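Local coordinates for 14 kDa fatty acid-binding protein (Schistosoma mansoni, PDB 1VYF) that binds long-chain fatty acids such as oleic and arachidonic acid inside a beta-barrel and may serve in their transport, at residues 41-46 against 54-59; 50-55 against 63-68. One frame throughout, in Å; residues are numbered along the deposited sequence.

Contact 1. Residues 41-46 against 54-59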
ATOM      1  N   THR A  41       4.639   1.747  -9.814  1.00 28.37           N
ATOM      2  CA  THR A  41       3.446   1.237 -10.451  1.00 29.06           C
ATOM      3  C   THR A  41       2.901   0.025  -9.690  1.00 29.42           C
ATOM      4  O   THR A  41       3.640  -0.856  -9.304  1.00 30.68           O
ATOM      5  CB  THR A  41       3.794   0.880 -11.882  1.00 29.04           C
ATOM      6  OG1 THR A  41       3.999   2.091 -12.609  1.00 32.80           O
ATOM      7  CG2 THR A  41       2.620   0.206 -12.621  1.00 30.94           C
ATOM      8  N   VAL A  42       1.596   0.011  -9.448  1.00 30.07           N
ATOM      9  CA  VAL A  42       0.932  -1.019  -8.648  1.00 30.18           C
ATOM     10  C   VAL A  42      -0.124  -1.720  -9.531  1.00 29.92           C
ATOM     11  O   VAL A  42      -0.909  -1.093 -10.208  1.00 29.28           O
ATOM     12  CB  VAL A  42       0.322  -0.440  -7.362  1.00 30.97           C
ATOM     13  CG1 VAL A  42      -0.391  -1.502  -6.549  1.00 30.74           C
ATOM     14  CG2 VAL A  42       1.405   0.190  -6.491  1.00 31.95           C
ATOM     15  N   THR A  43      -0.083  -3.036  -9.551  1.00 29.90           N
ATOM     16  CA  THR A  43      -1.004  -3.840 -10.339  1.00 29.26           C
ATOM     17  C   THR A  43      -1.840  -4.690  -9.390  1.00 29.21           C
ATOM     18  O   THR A  43      -1.305  -5.378  -8.538  1.00 29.95           O
ATOM     19  CB  THR A  43      -0.220  -4.742 -11.316  1.00 29.05           C
ATOM     20  OG1 THR A  43       0.602  -3.951 -12.189  1.00 28.25           O
ATOM     21  CG2 THR A  43      -1.145  -5.519 -12.263  1.00 28.87           C
ATOM     22  N   PHE A  44      -3.154  -4.703  -9.569  1.00 30.04           N
ATOM     23  CA  PHE A  44      -4.027  -5.598  -8.794  1.00 30.41           C
ATOM     24  C   PHE A  44      -4.645  -6.646  -9.729  1.00 31.45           C
ATOM     25  O   PHE A  44      -5.116  -6.314 -10.801  1.00 30.44           O
ATOM     26  CB  PHE A  44      -5.191  -4.843  -8.140  1.00 30.39           C
ATOM     27  CG  PHE A  44      -4.771  -3.908  -7.026  1.00 31.23           C
ATOM     28  CD1 PHE A  44      -4.437  -2.604  -7.290  1.00 32.58           C
ATOM     29  CD2 PHE A  44      -4.731  -4.347  -5.711  1.00 30.18           C
ATOM     30  CE1 PHE A  44      -4.031  -1.738  -6.244  1.00 32.26           C
ATOM     31  CE2 PHE A  44      -4.322  -3.482  -4.664  1.00 31.34           C
ATOM     32  CZ  PHE A  44      -3.991  -2.185  -4.942  1.00 32.97           C
ATOM     33  N   THR A  45      -4.644  -7.895  -9.299  1.00 33.33           N
ATOM     34  CA  THR A  45      -5.461  -8.940  -9.943  1.00 36.26           C
ATOM     35  C   THR A  45      -6.241  -9.641  -8.849  1.00 38.03           C
ATOM     36  O   THR A  45      -5.851  -9.625  -7.685  1.00 38.59           O
ATOM     37  CB  THR A  45      -4.593  -9.946 -10.731  1.00 35.72           C
ATOM     38  OG1 THR A  45      -3.784 -10.711  -9.832  1.00 37.50           O
ATOM     39  CG2 THR A  45      -3.592  -9.246 -11.567  1.00 37.39           C
ATOM     40  N   MET A  46      -7.380 -10.221  -9.213  1.00 41.03           N
ATOM     41  CA  MET A  46      -8.234 -10.936  -8.262  1.00 43.08           C
ATOM     42  C   MET A  46      -8.477 -12.323  -8.861  1.00 44.50           C
ATOM     43  O   MET A  46      -9.061 -12.439  -9.943  1.00 43.94           O
ATOM     44  CB  MET A  46      -9.556 -10.177  -8.029  1.00 44.06           C
ATOM     45  CG  MET A  46     -10.483 -10.802  -6.984  1.00 46.76           C
ATOM     46  SD  MET A  46      -9.966 -10.623  -5.267  1.00 51.80           S
ATOM     47  CE  MET A  46     -11.274  -9.686  -4.585  1.00 53.25           C
ATOM     48  N   LEU A  54       0.958  -6.245  -6.960  1.00 31.15           N
ATOM     49  CA  LEU A  54       2.358  -6.179  -7.367  1.00 30.90           C
ATOM     50  C   LEU A  54       2.798  -4.736  -7.377  1.00 31.33           C
ATOM     51  O   LEU A  54       2.147  -3.914  -8.011  1.00 32.07           O
ATOM     52  CB  LEU A  54       2.515  -6.742  -8.784  1.00 31.41           C
ATOM     53  CG  LEU A  54       3.818  -6.562  -9.560  1.00 31.21           C
ATOM     54  CD1 LEU A  54       4.955  -7.343  -8.901  1.00 34.10           C
ATOM     55  CD2 LEU A  54       3.615  -7.019 -10.964  1.00 32.34           C
ATOM     56  N   THR A  55       3.899  -4.431  -6.698  1.00 31.26           N
ATOM     57  CA  THR A  55       4.521  -3.102  -6.726  1.00 30.86           C
ATOM     58  C   THR A  55       5.850  -3.146  -7.485  1.00 31.04           C
ATOM     59  O   THR A  55       6.711  -3.954  -7.175  1.00 32.43           O
ATOM     60  CB  THR A  55       4.724  -2.645  -5.272  1.00 31.35           C
ATOM     61  OG1 THR A  55       3.449  -2.619  -4.593  1.00 31.20           O
ATOM     62  CG2 THR A  55       5.191  -1.187  -5.191  1.00 32.75           C
ATOM     63  N   GLU A  56       6.014  -2.291  -8.482  1.00 31.06           N
ATOM     64  CA  GLU A  56       7.219  -2.248  -9.282  1.00 32.45           C
ATOM     65  C   GLU A  56       7.826  -0.853  -9.204  1.00 32.41           C
ATOM     66  O   GLU A  56       7.129   0.151  -9.296  1.00 32.87           O
ATOM     67  CB  GLU A  56       6.917  -2.634 -10.735  1.00 32.98           C
ATOM     68  CG  GLU A  56       6.398  -4.059 -10.873  1.00 33.77           C
ATOM     69  CD  GLU A  56       5.923  -4.362 -12.271  1.00 37.92           C
ATOM     70  OE1 GLU A  56       5.023  -3.658 -12.801  1.00 38.08           O
ATOM     71  OE2 GLU A  56       6.471  -5.296 -12.863  1.00 39.69           O
ATOM     72  N   SER A  57       9.131  -0.803  -8.989  1.00 33.27           N
ATOM     73  CA  SER A  57       9.869   0.462  -8.954  1.00 33.91           C
ATOM     74  C   SER A  57      11.333   0.180  -9.248  1.00 35.23           C
ATOM     75  O   SER A  57      11.756  -0.967  -9.287  1.00 34.63           O
ATOM     76  CB  SER A  57       9.733   1.149  -7.605  1.00 33.98           C
ATOM     77  OG  SER A  57      10.476   0.510  -6.582  1.00 33.78           O
ATOM     78  N   THR A  58      12.098   1.236  -9.454  1.00 37.32           N
ATOM     79  CA  THR A  58      13.560   1.116  -9.606  1.00 38.56           C
ATOM     80  C   THR A  58      14.217   0.574  -8.353  1.00 39.23           C
ATOM     81  O   THR A  58      15.306   0.027  -8.413  1.00 41.17           O
ATOM     82  CB  THR A  58      14.183   2.481  -9.942  1.00 38.76           C
ATOM     83  OG1 THR A  58      13.796   3.459  -8.959  1.00 38.61           O
ATOM     84  CG2 THR A  58      13.660   3.007 -11.242  1.00 37.93           C
ATOM     85  N   PHE A  59      13.568   0.743  -7.213  1.00 40.16           N
ATOM     86  CA  PHE A  59      14.115   0.337  -5.929  1.00 40.16           C
ATOM     87  C   PHE A  59      13.964  -1.155  -5.727  1.00 40.34           C
ATOM     88  O   PHE A  59      14.941  -1.856  -5.522  1.00 39.40           O
ATOM     89  CB  PHE A  59      13.407   1.078  -4.795  1.00 40.38           C
ATOM     90  CG  PHE A  59      13.845   0.654  -3.419  1.00 40.91           C
ATOM     91  CD1 PHE A  59      12.916   0.272  -2.473  1.00 40.87           C
ATOM     92  CD2 PHE A  59      15.191   0.632  -3.077  1.00 43.52           C
ATOM     93  CE1 PHE A  59      13.303  -0.124  -1.199  1.00 41.55           C
ATOM     94  CE2 PHE A  59      15.586   0.246  -1.798  1.00 42.17           C
ATOM     95  CZ  PHE A  59      14.633  -0.137  -0.862  1.00 42.14           C
TER
HETATM   96  O   HOH W   1       2.969  -3.188 -11.023  1.00 30.29           O

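Contact 2. Residues 50-55 against 63-68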
ATOM      1  N   LYS A  50      -8.626 -14.782  -3.538  1.00 44.20           N
ATOM      2  CA  LYS A  50      -7.330 -14.141  -3.311  1.00 43.49           C
ATOM      3  C   LYS A  50      -7.139 -12.923  -4.189  1.00 41.90           C
ATOM      4  O   LYS A  50      -7.414 -12.974  -5.376  1.00 42.73           O
ATOM      5  CB  LYS A  50      -6.199 -15.133  -3.615  1.00 44.44           C
ATOM      6  CG  LYS A  50      -6.264 -16.435  -2.788  1.00 46.31           C
ATOM      7  CD  LYS A  50      -4.917 -16.791  -2.146  1.00 49.14           C
ATOM      8  CE  LYS A  50      -4.804 -16.223  -0.711  1.00 50.58           C
ATOM      9  NZ  LYS A  50      -3.469 -16.461  -0.042  1.00 49.84           N
ATOM     10  N   MET A  51      -6.634 -11.837  -3.599  1.00 40.16           N
ATOM     11  CA  MET A  51      -6.159 -10.677  -4.338  1.00 38.16           C
ATOM     12  C   MET A  51      -4.637 -10.642  -4.300  1.00 36.55           C
ATOM     13  O   MET A  51      -4.036 -10.985  -3.282  1.00 35.52           O
ATOM     14  CB  MET A  51      -6.680  -9.409  -3.681  1.00 38.66           C
ATOM     15  CG  MET A  51      -6.237  -8.135  -4.356  1.00 39.69           C
ATOM     16  SD  MET A  51      -7.157  -6.696  -3.701  1.00 43.79           S
ATOM     17  CE  MET A  51      -8.114  -6.289  -5.042  1.00 38.92           C
ATOM     18  N   THR A  52      -4.036 -10.205  -5.399  1.00 34.95           N
ATOM     19  CA  THR A  52      -2.599  -9.991  -5.491  1.00 34.90           C
ATOM     20  C   THR A  52      -2.273  -8.557  -5.894  1.00 33.53           C
ATOM     21  O   THR A  52      -2.781  -8.049  -6.889  1.00 31.47           O
ATOM     22  CB  THR A  52      -1.957 -11.014  -6.471  1.00 35.05           C
ATOM     23  OG1 THR A  52      -2.097 -12.336  -5.930  1.00 36.58           O
ATOM     24  CG2 THR A  52      -0.443 -10.821  -6.544  1.00 36.91           C
ATOM     25  N   MET A  53      -1.415  -7.916  -5.099  1.00 32.45           N
ATOM     26  CA  MET A  53      -0.912  -6.590  -5.414  1.00 32.13           C
ATOM     27  C   MET A  53       0.579  -6.647  -5.759  1.00 30.58           C
ATOM     28  O   MET A  53       1.373  -7.060  -4.963  1.00 31.13           O
ATOM     29  CB  MET A  53      -1.134  -5.685  -4.199  1.00 32.45           C
ATOM     30  CG  MET A  53      -0.753  -4.234  -4.441  1.00 33.67           C
ATOM     31  SD  MET A  53      -1.112  -3.198  -2.951  1.00 36.87           S
ATOM     32  CE  MET A  53       0.501  -3.093  -2.268  1.00 37.06           C
ATOM     33  N   LEU A  54       0.958  -6.245  -6.960  1.00 31.15           N
ATOM     34  CA  LEU A  54       2.358  -6.179  -7.367  1.00 30.90           C
ATOM     35  C   LEU A  54       2.798  -4.736  -7.377  1.00 31.33           C
ATOM     36  O   LEU A  54       2.147  -3.914  -8.011  1.00 32.07           O
ATOM     37  CB  LEU A  54       2.515  -6.742  -8.784  1.00 31.41           C
ATOM     38  CG  LEU A  54       3.818  -6.562  -9.560  1.00 31.21           C
ATOM     39  CD1 LEU A  54       4.955  -7.343  -8.901  1.00 34.10           C
ATOM     40  CD2 LEU A  54       3.615  -7.019 -10.964  1.00 32.34           C
ATOM     41  N   THR A  55       3.899  -4.431  -6.698  1.00 31.26           N
ATOM     42  CA  THR A  55       4.521  -3.102  -6.726  1.00 30.86           C
ATOM     43  C   THR A  55       5.850  -3.146  -7.485  1.00 31.04           C
ATOM     44  O   THR A  55       6.711  -3.954  -7.175  1.00 32.43           O
ATOM     45  CB  THR A  55       4.724  -2.645  -5.272  1.00 31.35           C
ATOM     46  OG1 THR A  55       3.449  -2.619  -4.593  1.00 31.20           O
ATOM     47  CG2 THR A  55       5.191  -1.187  -5.191  1.00 32.75           C
ATOM     48  N   SER A  63       5.631  -8.347  -4.433  1.00 35.15           N
ATOM     49  CA  SER A  63       4.265  -8.836  -4.592  1.00 34.91           C
ATOM     50  C   SER A  63       3.716  -9.387  -3.268  1.00 34.27           C
ATOM     51  O   SER A  63       4.464  -9.965  -2.494  1.00 33.18           O
ATOM     52  CB  SER A  63       4.261  -9.957  -5.639  1.00 35.23           C
ATOM     53  OG  SER A  63       3.018 -10.598  -5.627  1.00 37.82           O
ATOM     54  N   CYS A  64       2.414  -9.216  -3.010  1.00 35.44           N
ATOM     55  CA  CYS A  64       1.738  -9.902  -1.894  1.00 36.74           C
ATOM     56  C   CYS A  64       0.394 -10.464  -2.359  1.00 36.15           C
ATOM     57  O   CYS A  64      -0.254  -9.904  -3.231  1.00 34.78           O
ATOM     58  CB  CYS A  64       1.558  -8.991  -0.650  1.00 37.81           C
ATOM     59  SG  CYS A  64       0.380  -7.670  -0.943  1.00 45.91           S
ATOM     60  N   THR A  65       0.015 -11.609  -1.799  1.00 36.20           N
ATOM     61  CA  THR A  65      -1.233 -12.290  -2.143  1.00 37.04           C
ATOM     62  C   THR A  65      -1.952 -12.566  -0.820  1.00 37.22           C
ATOM     63  O   THR A  65      -1.314 -12.958   0.166  1.00 39.02           O
ATOM     64  CB  THR A  65      -0.964 -13.590  -2.948  1.00 36.72           C
ATOM     65  OG1 THR A  65      -0.329 -13.275  -4.210  1.00 38.04           O
ATOM     66  CG2 THR A  65      -2.266 -14.274  -3.367  1.00 36.93           C
ATOM     67  N   PHE A  66      -3.262 -12.323  -0.774  1.00 37.10           N
ATOM     68  CA  PHE A  66      -4.011 -12.428   0.482  1.00 36.48           C
ATOM     69  C   PHE A  66      -5.489 -12.741   0.284  1.00 37.05           C
ATOM     70  O   PHE A  66      -6.090 -12.427  -0.741  1.00 36.24           O
ATOM     71  CB  PHE A  66      -3.877 -11.131   1.298  1.00 36.62           C
ATOM     72  CG  PHE A  66      -4.187  -9.876   0.513  1.00 33.88           C
ATOM     73  CD1 PHE A  66      -3.183  -9.211  -0.172  1.00 36.49           C
ATOM     74  CD2 PHE A  66      -5.477  -9.389   0.434  1.00 35.64           C
ATOM     75  CE1 PHE A  66      -3.461  -8.073  -0.914  1.00 33.20           C
ATOM     76  CE2 PHE A  66      -5.759  -8.231  -0.301  1.00 34.44           C
ATOM     77  CZ  PHE A  66      -4.744  -7.582  -0.967  1.00 34.16           C
ATOM     78  N   LYS A  67      -6.047 -13.390   1.301  1.00 37.85           N
ATOM     79  CA  LYS A  67      -7.485 -13.486   1.504  1.00 38.44           C
ATOM     80  C   LYS A  67      -7.899 -12.379   2.466  1.00 37.84           C
ATOM     81  O   LYS A  67      -7.168 -12.077   3.409  1.00 37.46           O
ATOM     82  CB  LYS A  67      -7.793 -14.837   2.147  1.00 39.36           C
ATOM     83  CG  LYS A  67      -9.248 -15.174   2.249  1.00 41.98           C
ATOM     84  CD  LYS A  67      -9.418 -16.699   2.486  1.00 45.12           C
ATOM     85  CE  LYS A  67      -8.842 -17.502   1.314  1.00 47.68           C
ATOM     86  NZ  LYS A  67      -7.418 -17.916   1.531  1.00 49.27           N
ATOM     87  N   PHE A  68      -9.047 -11.758   2.226  1.00 38.03           N
ATOM     88  CA  PHE A  68      -9.542 -10.706   3.119  1.00 39.08           C
ATOM     89  C   PHE A  68      -9.848 -11.280   4.515  1.00 40.24           C
ATOM     90  O   PHE A  68     -10.442 -12.341   4.603  1.00 40.85           O
ATOM     91  CB  PHE A  68     -10.785 -10.021   2.519  1.00 38.86           C
ATOM     92  CG  PHE A  68     -10.535  -9.322   1.213  1.00 40.94           C
ATOM     93  CD1 PHE A  68      -9.590  -8.306   1.118  1.00 41.17           C
ATOM     94  CD2 PHE A  68     -11.243  -9.671   0.075  1.00 41.72           C
ATOM     95  CE1 PHE A  68      -9.362  -7.671  -0.071  1.00 40.91           C
ATOM     96  CE2 PHE A  68     -11.006  -9.038  -1.122  1.00 42.49           C
ATOM     97  CZ  PHE A  68     -10.059  -8.033  -1.196  1.00 41.22           C
TER

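Contact 1. Residues 41-46 against 54-59
Thr41 and Glu56 face each other as one antiparallel hydrogen-bonded pair, and Thr43 and Leu54 as the next, so four backbone bonds tie the strand to its partner. Thr41 N gives to Glu56 O at 3.0 Å and Glu56 N returns the bond to Thr41 O. Further along, Thr43 N reaches Leu54 O at 2.8 Å while Leu54 N donates to Thr43 O, with an N-H...O angle of 168°. Between them lies the non-hydrogen-bonded pair Val42 and Thr55, where the backbones come close enough for a CA-H...O contact from Val42 CA to Leu54 O at 3.2 Å.

The polar side-chain contact runs through a water on the face that carries Thr43, Leu54 and Glu56. Thr43 OG1, placed beside its own backbone N by chi1 of -59°, lies 2.7 Å from this water, in a hydrogen bond of undecided direction. The water can donate to Glu56 OE1, 2.8 Å away, or to Leu54 O, but it has more acceptors within reach than protons. It thus joins a hydroxyl to a carboxylate that approach each other directly only to 4.5 Å (Thr43 OG1 to Glu56 OE1).

Direct side-chain packing is light. On the other face Val42 and Thr55 lie side by side and point the same way, the methyl CG2 of Val42 passing the hydroxyl OG1 of Thr55 at 4.0 Å. This is the ligand-facing side: Val42 comes close to Tyr131, which binds oleate.

The two segments belong to the hairpin of strands 41-47 and 50-56. Along its far edge strand 41-47 pairs with strand 8-16, backbone hydrogen bonds linking Val42 to Trp10 and Phe44 to Gly8; on the other side of the hairpin another links Thr55 to Leu62 of strand 62-66.

Contact 2. Residues 50-55 against 63-68
Met51 and Phe66 lie side by side, their side chains pointing the same way. Met51 CB meets the ring at Phe66 CE2, 3.7 Å away. CG, anti to the backbone N with chi1 at 179°, moves on to Phe66 CZ, also at 3.7 Å. SD still lies beside Phe66 CZ and CE2, placed obliquely to the ring at 4.8 Å from its centroid. It also comes to 4.1 Å from Phe68 CZ, again obliquely to the ring, a second Met-aromatic contact. Met51 O sits over one face of the Phe66 ring, displaced toward its rim, while accepting a bond from Phe66 N; Met51 N gives to Phe66 O at 3.0 Å.

Met53 and Cys64 form the next hydrogen-bonded pair, Cys64 SG packing on Met53 CB. On the opposite face of the sheet Thr52 OG1 and Thr65 OG1 share a short hydrogen bond of 2.6 Å, either able to donate. Toward the end of the pairing the like charges of Lys50 NZ and Lys67 NZ come within 4.5 Å; Lys67 NZ also has a long, weak ion pair with Glu70.

This is an antiparallel hairpin of the fatty-acid-binding-protein beta-barrel, with Met51, Met53 and Phe66 on the face that lines the interior.

In the fold
Contacts 1 and 2 share strand 50-56, which pairs with 41-47 along one edge and with 62-66 along the other. Leu54 and Thr55 belong to a segment of each contact, and Leu54 touches the partner in both; the centres lie 10 Å apart. Thr45 O and Thr52 N, 3.0 Å apart in a probable hydrogen bond, continue the pairing of contact 1 along strand 50-56, up to the residues that contact 2 uses. On the inner face Val42 CG1 packs on Met53 CG at 3.5 Å, and Phe44 CZ touches Met53 SD at 3.6 Å. That patch borders the ligand site: the side chain of Met53 is about 4 Å from that of oleate-binding Arg109 and about 5 Å from the bound oleic acid.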